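Local atomic coordinates of calcium homeostasis modulator protein 5 (Homo sapiens, PDB entry 7D60), a protein that may form large-pore channels in membranes by assembling into undecamers, with gating and ion conductance likely regulated by membrane lipids. Residues 231-234 with 235-238; 40-44 with 45-49; 275-279 with 280-284; 218-221 with 222-226. All blocks are in the same frame, centred on the assembly; numbering follows the deposited sequence.

Contact 1. Residues 231-234 with 235-238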
# COMPACT_ATOMS: atom_id res chain seq x y z
N LEU A 231 -35.00 -16.46 30.44
CA LEU A 231 -33.84 -17.24 30.03
C LEU A 231 -33.22 -18.01 31.19
O LEU A 231 -32.47 -18.96 30.95
CB LEU A 231 -32.82 -16.29 29.41
CG LEU A 231 -31.69 -16.73 28.50
CD1 LEU A 231 -31.49 -15.69 27.43
CD2 LEU A 231 -30.42 -16.93 29.29
N ASP A 232 -33.53 -17.63 32.42
CA ASP A 232 -33.00 -18.31 33.59
C ASP A 232 -33.92 -19.43 34.07
O ASP A 232 -33.44 -20.47 34.51
CB ASP A 232 -32.77 -17.29 34.71
CG ASP A 232 -32.38 -17.92 36.01
OD1 ASP A 232 -31.28 -18.49 36.09
OD2 ASP A 232 -33.17 -17.83 36.97
N TYR A 233 -35.23 -19.23 33.99
CA TYR A 233 -36.18 -20.25 34.38
C TYR A 233 -36.40 -21.30 33.30
O TYR A 233 -37.00 -22.34 33.58
CB TYR A 233 -37.53 -19.62 34.73
CG TYR A 233 -37.66 -19.23 36.17
CD1 TYR A 233 -38.44 -19.97 37.04
CD2 TYR A 233 -37.01 -18.11 36.66
CE1 TYR A 233 -38.57 -19.61 38.36
CE2 TYR A 233 -37.13 -17.74 37.98
CZ TYR A 233 -37.91 -18.49 38.82
OH TYR A 233 -38.03 -18.12 40.14
N ALA A 234 -35.93 -21.05 32.08
CA ALA A 234 -36.06 -22.06 31.03
C ALA A 234 -34.83 -22.94 30.95
O ALA A 234 -34.91 -24.05 30.42
CB ALA A 234 -36.33 -21.39 29.69
N ASN A 235 -33.69 -22.47 31.45
CA ASN A 235 -32.54 -23.35 31.61
C ASN A 235 -32.73 -24.33 32.76
O ASN A 235 -32.28 -25.47 32.67
CB ASN A 235 -31.28 -22.53 31.86
CG ASN A 235 -30.48 -22.30 30.61
OD1 ASN A 235 -30.36 -23.19 29.77
ND2 ASN A 235 -29.92 -21.11 30.48
N LYS A 236 -33.39 -23.91 33.83
CA LYS A 236 -33.62 -24.79 34.96
C LYS A 236 -34.73 -25.80 34.69
O LYS A 236 -34.73 -26.86 35.31
CB LYS A 236 -33.97 -23.98 36.20
CG LYS A 236 -32.77 -23.32 36.86
CD LYS A 236 -33.19 -22.14 37.70
CE LYS A 236 -34.19 -22.54 38.77
NZ LYS A 236 -34.89 -21.37 39.34
N LEU A 237 -35.66 -25.49 33.80
CA LEU A 237 -36.73 -26.42 33.47
C LEU A 237 -36.29 -27.46 32.45
O LEU A 237 -36.71 -28.61 32.53
CB LEU A 237 -37.94 -25.65 32.95
CG LEU A 237 -39.21 -26.44 32.64
CD1 LEU A 237 -39.63 -27.25 33.84
CD2 LEU A 237 -40.32 -25.52 32.20
N SER A 238 -35.44 -27.07 31.50
CA SER A 238 -34.97 -28.04 30.51
C SER A 238 -33.92 -28.98 31.09
O SER A 238 -33.79 -30.11 30.62
CB SER A 238 -34.43 -27.31 29.28
OG SER A 238 -33.11 -26.87 29.50
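Lys236 runs back along the helix surface to Tyr233, and its side chain makes the main side-chain interaction here. CB starts close to Asp232 O. CG stays close to that carbonyl, and Lys236 CD is nearest to it, 3.6 Å from Asp232 O. Chi1 (-77°) keeps the first part of the chain there, with CG beside the backbone N and anti to the carbonyl carbon. The chain then bends at chi3 (58°), which turns its end over the phenol ring. NZ ends above one face of Tyr233, displaced toward the rim. The distance from Lys236 NZ to the centroid of the Tyr233 ring is 4.2 Å, and the approach is 13° off the ring normal. This is a cation-pi contact. Asp232 OD2 lies 4.6 Å from Lys236 NZ, too far for a salt bridge, though the opposite charge may still favour the ammonium in this place. Beneath the side chains run the helical backbone bonds. Ser238 N donates to Ala234 O over 3.3 Å. The bond from Leu237 N to Tyr233 O is weak, at 3.4 Å. Neighbouring subunits cover other parts of this turn. The ring of Tyr233 meets Phe246 of one neighbour, and Leu231 O accepts a hydrogen bond from Lys221 NZ of another. Within the chain, Lys236 and Leu237 both touch Phe254. The arrangement is an i to i+3 cation-pi pair on the surface of a helix, here cytoplasmic helix 209-246, at a place where subunits of the assembly pack together.

Contact 2. Residues 40-44 with 45-49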
# COMPACT_ATOMS: atom_id res chain seq x y z
N LYS A 40 -42.04 2.49 -17.80
CA LYS A 40 -42.07 3.08 -19.13
C LYS A 40 -43.52 3.14 -19.58
O LYS A 40 -44.17 2.11 -19.76
CB LYS A 40 -41.19 2.30 -20.12
CG LYS A 40 -41.27 0.79 -20.05
CD LYS A 40 -40.24 0.16 -20.96
CE LYS A 40 -38.84 0.34 -20.40
NZ LYS A 40 -38.65 -0.42 -19.13
N CYS A 41 -44.02 4.34 -19.72
CA CYS A 41 -45.43 4.63 -19.93
C CYS A 41 -45.85 4.18 -21.33
O CYS A 41 -45.15 4.47 -22.31
CB CYS A 41 -45.68 6.13 -19.76
SG CYS A 41 -47.38 6.74 -19.83
N PRO A 42 -46.96 3.48 -21.46
CA PRO A 42 -47.53 3.21 -22.77
C PRO A 42 -48.24 4.46 -23.28
O PRO A 42 -48.27 5.50 -22.63
CB PRO A 42 -48.50 2.07 -22.50
CG PRO A 42 -48.97 2.32 -21.14
CD PRO A 42 -47.83 2.96 -20.39
N CYS A 43 -48.83 4.35 -24.45
CA CYS A 43 -49.53 5.50 -25.00
C CYS A 43 -50.88 5.07 -25.51
O CYS A 43 -51.30 5.37 -26.63
CB CYS A 43 -48.64 6.17 -26.04
SG CYS A 43 -47.51 7.36 -25.26
N SER A 44 -51.58 4.33 -24.66
CA SER A 44 -52.81 3.63 -24.97
C SER A 44 -53.93 4.18 -24.11
O SER A 44 -53.79 5.20 -23.44
CB SER A 44 -52.62 2.13 -24.73
OG SER A 44 -51.50 1.64 -25.45
N THR A 45 -55.07 3.49 -24.13
CA THR A 45 -56.17 3.81 -23.23
C THR A 45 -55.95 3.29 -21.82
O THR A 45 -56.77 3.57 -20.94
CB THR A 45 -57.48 3.25 -23.77
OG1 THR A 45 -57.31 1.87 -24.09
CG2 THR A 45 -57.90 4.00 -25.02
N GLU A 46 -54.88 2.53 -21.58
CA GLU A 46 -54.54 2.04 -20.25
C GLU A 46 -53.49 2.91 -19.57
O GLU A 46 -52.67 2.41 -18.80
CB GLU A 46 -54.04 0.59 -20.33
CG GLU A 46 -53.00 0.36 -21.41
CD GLU A 46 -52.49 -1.07 -21.45
OE1 GLU A 46 -53.01 -1.87 -22.26
OE2 GLU A 46 -51.57 -1.40 -20.67
N ASN A 47 -53.50 4.21 -19.85
CA ASN A 47 -52.58 5.12 -19.18
C ASN A 47 -53.01 5.41 -17.75
O ASN A 47 -52.17 5.57 -16.87
CB ASN A 47 -52.47 6.44 -19.94
CG ASN A 47 -51.23 6.51 -20.78
OD1 ASN A 47 -50.34 5.70 -20.63
ND2 ASN A 47 -51.15 7.52 -21.63
N MET A 48 -54.32 5.49 -17.52
CA MET A 48 -54.83 5.85 -16.21
C MET A 48 -54.58 4.75 -15.19
O MET A 48 -54.16 5.03 -14.07
CB MET A 48 -56.32 6.17 -16.30
CG MET A 48 -56.96 6.59 -15.00
SD MET A 48 -56.30 8.14 -14.35
CE MET A 48 -57.53 9.29 -14.94
N THR A 49 -54.79 3.49 -15.57
CA THR A 49 -54.59 2.39 -14.64
C THR A 49 -53.11 2.11 -14.40
O THR A 49 -52.73 1.72 -13.30
CB THR A 49 -55.28 1.14 -15.16
OG1 THR A 49 -56.59 1.49 -15.63
CG2 THR A 49 -55.43 0.10 -14.08
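Asn47 OD1, as modelled, lies against Cys41 and Pro42. Cys41 SG lies 3.2 Å from Asn47 OD1. Cys41 chi1 (-175°) sends the sulfur that way, anti to the backbone N. Pro42 meets the same oxygen with its ring, where Pro42 CG is 3.7 Å from Asn47 OD1 and CD is about as close. The Pro42 ring and the Asn47 side chain pass alongside one another, pointing opposite ways. The carbonyl of Pro42 is also near, with Pro42 O 2.9 Å from Asn47 OD1. As modelled, both are acceptors and cannot bond. The orientation of the amide is therefore doubtful, since Asn47 ND2 is 3.7 Å from Pro42 O and the two ends are hard to tell apart at this resolution. Further along, Ser44 CB packs on Glu46 CG at 3.8 Å. Glu46 holds the N-cap position of helix 47-68. Its carboxylate is turned to another chain, where OE1 makes a weak hydrogen bond to Ser174 OG of a neighbouring subunit. Pro42 packs on Leu173 of that same subunit. Asn47 also rests on Cys127 and Ser130 of helix 123-130. At the start of the loop, and apart from this turn, Lys40 NZ forms a salt bridge with a bound dioctanoyl phosphatidic acid. Two disulfides tie the loop down: Cys41 is joined to Cys127 and Cys43 to Cys158. The chemistry implies that, at the extracellular entry into helix 47-68, the two disulfides probably do more to set the shape of this turn than polar bonds within it.

Contact 3. Residues 275-279 with 280-284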
# COMPACT_ATOMS: atom_id res chain seq x y z
N GLN A 275 -53.46 5.52 42.92
CA GLN A 275 -52.47 4.49 43.17
C GLN A 275 -51.59 4.40 41.93
O GLN A 275 -52.02 3.88 40.90
CB GLN A 275 -53.12 3.14 43.46
CG GLN A 275 -54.19 3.18 44.53
CD GLN A 275 -55.58 3.26 43.94
OE1 GLN A 275 -55.79 2.90 42.78
NE2 GLN A 275 -56.53 3.75 44.73
N GLN A 276 -50.37 4.92 42.02
CA GLN A 276 -49.54 5.08 40.83
C GLN A 276 -48.75 3.80 40.59
O GLN A 276 -47.78 3.50 41.27
CB GLN A 276 -48.63 6.30 40.98
CG GLN A 276 -48.03 6.52 42.35
CD GLN A 276 -47.47 7.91 42.51
OE1 GLN A 276 -47.85 8.83 41.79
NE2 GLN A 276 -46.53 8.07 43.43
N HIS A 277 -49.19 3.04 39.59
CA HIS A 277 -48.48 1.86 39.12
C HIS A 277 -47.97 2.13 37.71
O HIS A 277 -48.66 2.74 36.90
CB HIS A 277 -49.38 0.63 39.13
CG HIS A 277 -49.98 0.34 40.46
ND1 HIS A 277 -51.34 0.34 40.69
CD2 HIS A 277 -49.41 0.02 41.65
CE1 HIS A 277 -51.58 0.05 41.95
NE2 HIS A 277 -50.42 -0.15 42.55
N TYR A 278 -46.75 1.68 37.43
CA TYR A 278 -46.09 2.01 36.18
C TYR A 278 -46.16 0.90 35.14
O TYR A 278 -45.66 1.08 34.03
CB TYR A 278 -44.64 2.39 36.45
CG TYR A 278 -44.52 3.62 37.31
CD1 TYR A 278 -44.76 4.88 36.78
CD2 TYR A 278 -44.18 3.52 38.64
CE1 TYR A 278 -44.66 6.00 37.56
CE2 TYR A 278 -44.08 4.63 39.43
CZ TYR A 278 -44.32 5.87 38.89
OH TYR A 278 -44.22 6.99 39.67
N SER A 279 -46.76 -0.24 35.47
CA SER A 279 -47.07 -1.28 34.50
C SER A 279 -48.23 -2.09 35.04
O SER A 279 -48.71 -1.85 36.15
CB SER A 279 -45.86 -2.18 34.22
OG SER A 279 -45.42 -2.82 35.39
N THR A 280 -48.69 -3.04 34.24
CA THR A 280 -49.71 -3.96 34.71
C THR A 280 -49.13 -5.12 35.50
O THR A 280 -49.87 -5.80 36.21
CB THR A 280 -50.54 -4.47 33.54
OG1 THR A 280 -51.54 -5.38 34.02
CG2 THR A 280 -49.67 -5.17 32.54
N LEU A 281 -47.83 -5.36 35.38
CA LEU A 281 -47.15 -6.31 36.26
C LEU A 281 -46.87 -5.70 37.62
O LEU A 281 -46.84 -6.42 38.62
CB LEU A 281 -45.86 -6.78 35.61
CG LEU A 281 -45.16 -7.99 36.21
CD1 LEU A 281 -46.13 -9.13 36.32
CD2 LEU A 281 -44.00 -8.38 35.34
N HIS A 282 -46.64 -4.39 37.67
CA HIS A 282 -46.54 -3.68 38.95
C HIS A 282 -47.87 -3.70 39.69
O HIS A 282 -47.90 -3.76 40.92
CB HIS A 282 -46.07 -2.25 38.68
CG HIS A 282 -45.73 -1.46 39.91
ND1 HIS A 282 -45.50 -0.11 39.87
CD2 HIS A 282 -45.55 -1.83 41.20
CE1 HIS A 282 -45.22 0.33 41.08
NE2 HIS A 282 -45.24 -0.70 41.91
N ARG A 283 -48.98 -3.67 38.95
CA ARG A 283 -50.28 -3.57 39.59
C ARG A 283 -50.73 -4.89 40.20
O ARG A 283 -51.31 -4.90 41.28
CB ARG A 283 -51.31 -3.06 38.59
CG ARG A 283 -52.66 -2.76 39.19
CD ARG A 283 -53.69 -2.54 38.12
NE ARG A 283 -53.78 -3.70 37.24
CZ ARG A 283 -54.87 -4.45 37.10
NH1 ARG A 283 -55.97 -4.16 37.78
NH2 ARG A 283 -54.86 -5.48 36.27
N VAL A 284 -50.48 -6.02 39.53
CA VAL A 284 -50.93 -7.30 40.07
C VAL A 284 -50.04 -7.80 41.20
O VAL A 284 -50.46 -8.68 41.95
CB VAL A 284 -51.03 -8.37 38.97
CG1 VAL A 284 -51.93 -7.90 37.86
CG2 VAL A 284 -49.67 -8.72 38.42
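Tyr278 N donates to His282 ND1 over 3.3 Å, and the bond is nearly straight at 169°. The donor lies near the edge of the imidazole, tilted a little from its plane. With ND1 accepting, that nitrogen is expected to carry no proton. The His282 ring reaches back to the loop because CG is anti to the backbone N (chi1 -172°). Ser279 is the N-cap. Its OG accepts from His282 N at 3.0 Å, a capping bond that satisfies an amide of the first helical turn. The same Ser279 OG has weak hydrogen bonds to Glu222 OE2 and Tyr218 OH. Ser279 O takes a weak bond from Arg283 N at 3.4 Å. His277 adds aromatic packing. Its CD2 edge stands over the centre of one face of His282, a T-shaped pair with planes at 81°; the His277 and His282 ring centroids are 5.2 Å apart. Arg283 CA covers a face of His277, 4.1 Å from the ring centroid, as a CH-pi contact. With His282 replaced by alanine, Tyr278 N is likely to lose its acceptor and His277 the face it packs on. Gln276 is satisfied elsewhere: NE2 donates to Pro257 O of a neighbouring subunit, and OE1 takes a weak bond from Gln211 NE2 of the same chain. The contact forms the start of helix 280-287, which lies beside helix 209-246. Tyr278 touches Tyr218 and Leu281 touches Glu222 on that helix, while Phe245 and Asn241 of the neighbouring subunit pack on Leu281 and His282.

Contact 4. Residues 218-221 with 222-226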
# COMPACT_ATOMS: atom_id res chain seq x y z
N TYR A 218 -38.56 3.02 33.41
CA TYR A 218 -38.95 1.76 34.03
C TYR A 218 -39.43 0.76 32.99
O TYR A 218 -39.08 -0.43 33.07
CB TYR A 218 -40.03 1.99 35.07
CG TYR A 218 -40.64 0.71 35.57
CD1 TYR A 218 -39.90 -0.18 36.32
CD2 TYR A 218 -41.94 0.36 35.25
CE1 TYR A 218 -40.44 -1.36 36.76
CE2 TYR A 218 -42.49 -0.82 35.69
CZ TYR A 218 -41.73 -1.67 36.44
OH TYR A 218 -42.27 -2.85 36.88
N ALA A 219 -40.22 1.20 32.02
CA ALA A 219 -40.75 0.30 31.00
C ALA A 219 -39.67 -0.21 30.06
O ALA A 219 -39.85 -1.27 29.46
CB ALA A 219 -41.83 1.00 30.20
N GLN A 220 -38.56 0.50 29.94
CA GLN A 220 -37.48 0.06 29.07
C GLN A 220 -36.70 -1.10 29.66
O GLN A 220 -36.28 -2.00 28.93
CB GLN A 220 -36.53 1.21 28.76
CG GLN A 220 -35.80 1.07 27.45
CD GLN A 220 -34.50 0.31 27.59
OE1 GLN A 220 -33.74 0.54 28.53
NE2 GLN A 220 -34.24 -0.60 26.67
N LYS A 221 -36.47 -1.09 30.97
CA LYS A 221 -35.73 -2.20 31.55
C LYS A 221 -36.57 -3.05 32.48
O LYS A 221 -36.01 -3.81 33.27
CB LYS A 221 -34.50 -1.70 32.28
CG LYS A 221 -34.76 -0.72 33.36
CD LYS A 221 -33.51 0.08 33.53
CE LYS A 221 -33.39 0.53 34.94
NZ LYS A 221 -32.10 1.20 35.16
N GLU A 222 -37.89 -2.95 32.42
CA GLU A 222 -38.69 -4.10 32.78
C GLU A 222 -38.66 -5.12 31.66
O GLU A 222 -38.81 -6.32 31.90
CB GLU A 222 -40.13 -3.69 33.08
CG GLU A 222 -40.95 -4.77 33.74
CD GLU A 222 -42.41 -4.41 33.84
OE1 GLU A 222 -42.80 -3.37 33.29
OE2 GLU A 222 -43.17 -5.17 34.47
N LYS A 223 -38.43 -4.67 30.42
CA LYS A 223 -38.29 -5.56 29.29
C LYS A 223 -36.95 -6.28 29.29
O LYS A 223 -36.88 -7.44 28.85
CB LYS A 223 -38.44 -4.79 27.98
CG LYS A 223 -39.86 -4.63 27.51
CD LYS A 223 -39.90 -3.95 26.15
CE LYS A 223 -41.20 -3.18 25.95
NZ LYS A 223 -41.19 -1.86 26.64
N GLU A 224 -35.89 -5.63 29.74
CA GLU A 224 -34.59 -6.27 29.78
C GLU A 224 -34.49 -7.28 30.91
O GLU A 224 -33.86 -8.33 30.77
CB GLU A 224 -33.48 -5.23 29.92
CG GLU A 224 -33.20 -4.46 28.64
CD GLU A 224 -32.33 -3.24 28.88
OE1 GLU A 224 -31.93 -3.00 30.04
OE2 GLU A 224 -32.04 -2.51 27.90
N GLN A 225 -35.11 -6.97 32.05
CA GLN A 225 -35.09 -7.88 33.18
C GLN A 225 -36.02 -9.06 32.99
O GLN A 225 -35.82 -10.10 33.61
CB GLN A 225 -35.45 -7.14 34.46
CG GLN A 225 -34.41 -6.14 34.92
CD GLN A 225 -33.27 -6.80 35.63
OE1 GLN A 225 -32.17 -6.91 35.09
NE2 GLN A 225 -33.52 -7.24 36.85
N LEU A 226 -37.04 -8.91 32.14
CA LEU A 226 -37.94 -10.01 31.84
C LEU A 226 -37.32 -11.00 30.87
O LEU A 226 -37.65 -12.19 30.91
CB LEU A 226 -39.25 -9.47 31.28
CG LEU A 226 -40.50 -10.32 31.26
CD1 LEU A 226 -40.75 -10.90 32.62
CD2 LEU A 226 -41.65 -9.45 30.86
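Tyr218 and Glu222 both place CG anti to the backbone N (chi1 170° and -168°), and Glu222 is extended beyond CG. Its chain therefore crosses the phenol at a slant, bringing the carboxylate to the hydroxyl end. Glu222 CB sits over one face of the ring, toward the rim. Farther out, Glu222 CD is 3.4 Å from Tyr218 OH, and the carboxylate is turned 29° from the ring plane. Tyr218 OH is hydrogen-bonded to Asn241 ND2 of a neighbouring subunit. Beneath them Glu222 N donates to Tyr218 O over 2.9 Å. A leucine in place of Glu222 would probably leave the nearby hydroxyl of Ser279 without one of its weak partners. On other sides of the helix, Gln220 NE2 donates to Glu224 OE2 at 3.2 Å, coming from above the carboxylate plane. Lys223 bends at its last torsion, and Lys223 NZ donates to Ala219 O at 3.2 Å. Lys221 NZ instead donates to Leu231 O of a neighbouring subunit. The chemistry implies a division of labour: Gln220, Lys223 and Glu224 bond within the helix, while Lys221, and in part Tyr218, use their polar ends between subunits.

Along the chain the order is contact 2, contact 4, contact 1, contact 3. Contact 2 stands alone on the extracellular side, where helix 47-68 begins. It lies on the opposite side of the chain's centre from the others, with its centre about 61 Å from that of contact 1. The other three belong to the cytoplasmic part. Contacts 4 and 1 share helix 209-246, with centres about 19 Å apart. Contact 3 opens helix 280-287 and touches contact 4, their centres about 14 Å apart. All four reach neighbouring subunits. Residues of contact 4 on one chain meet residues of contact 1 on the next, so one helix supplies both sides of that junction.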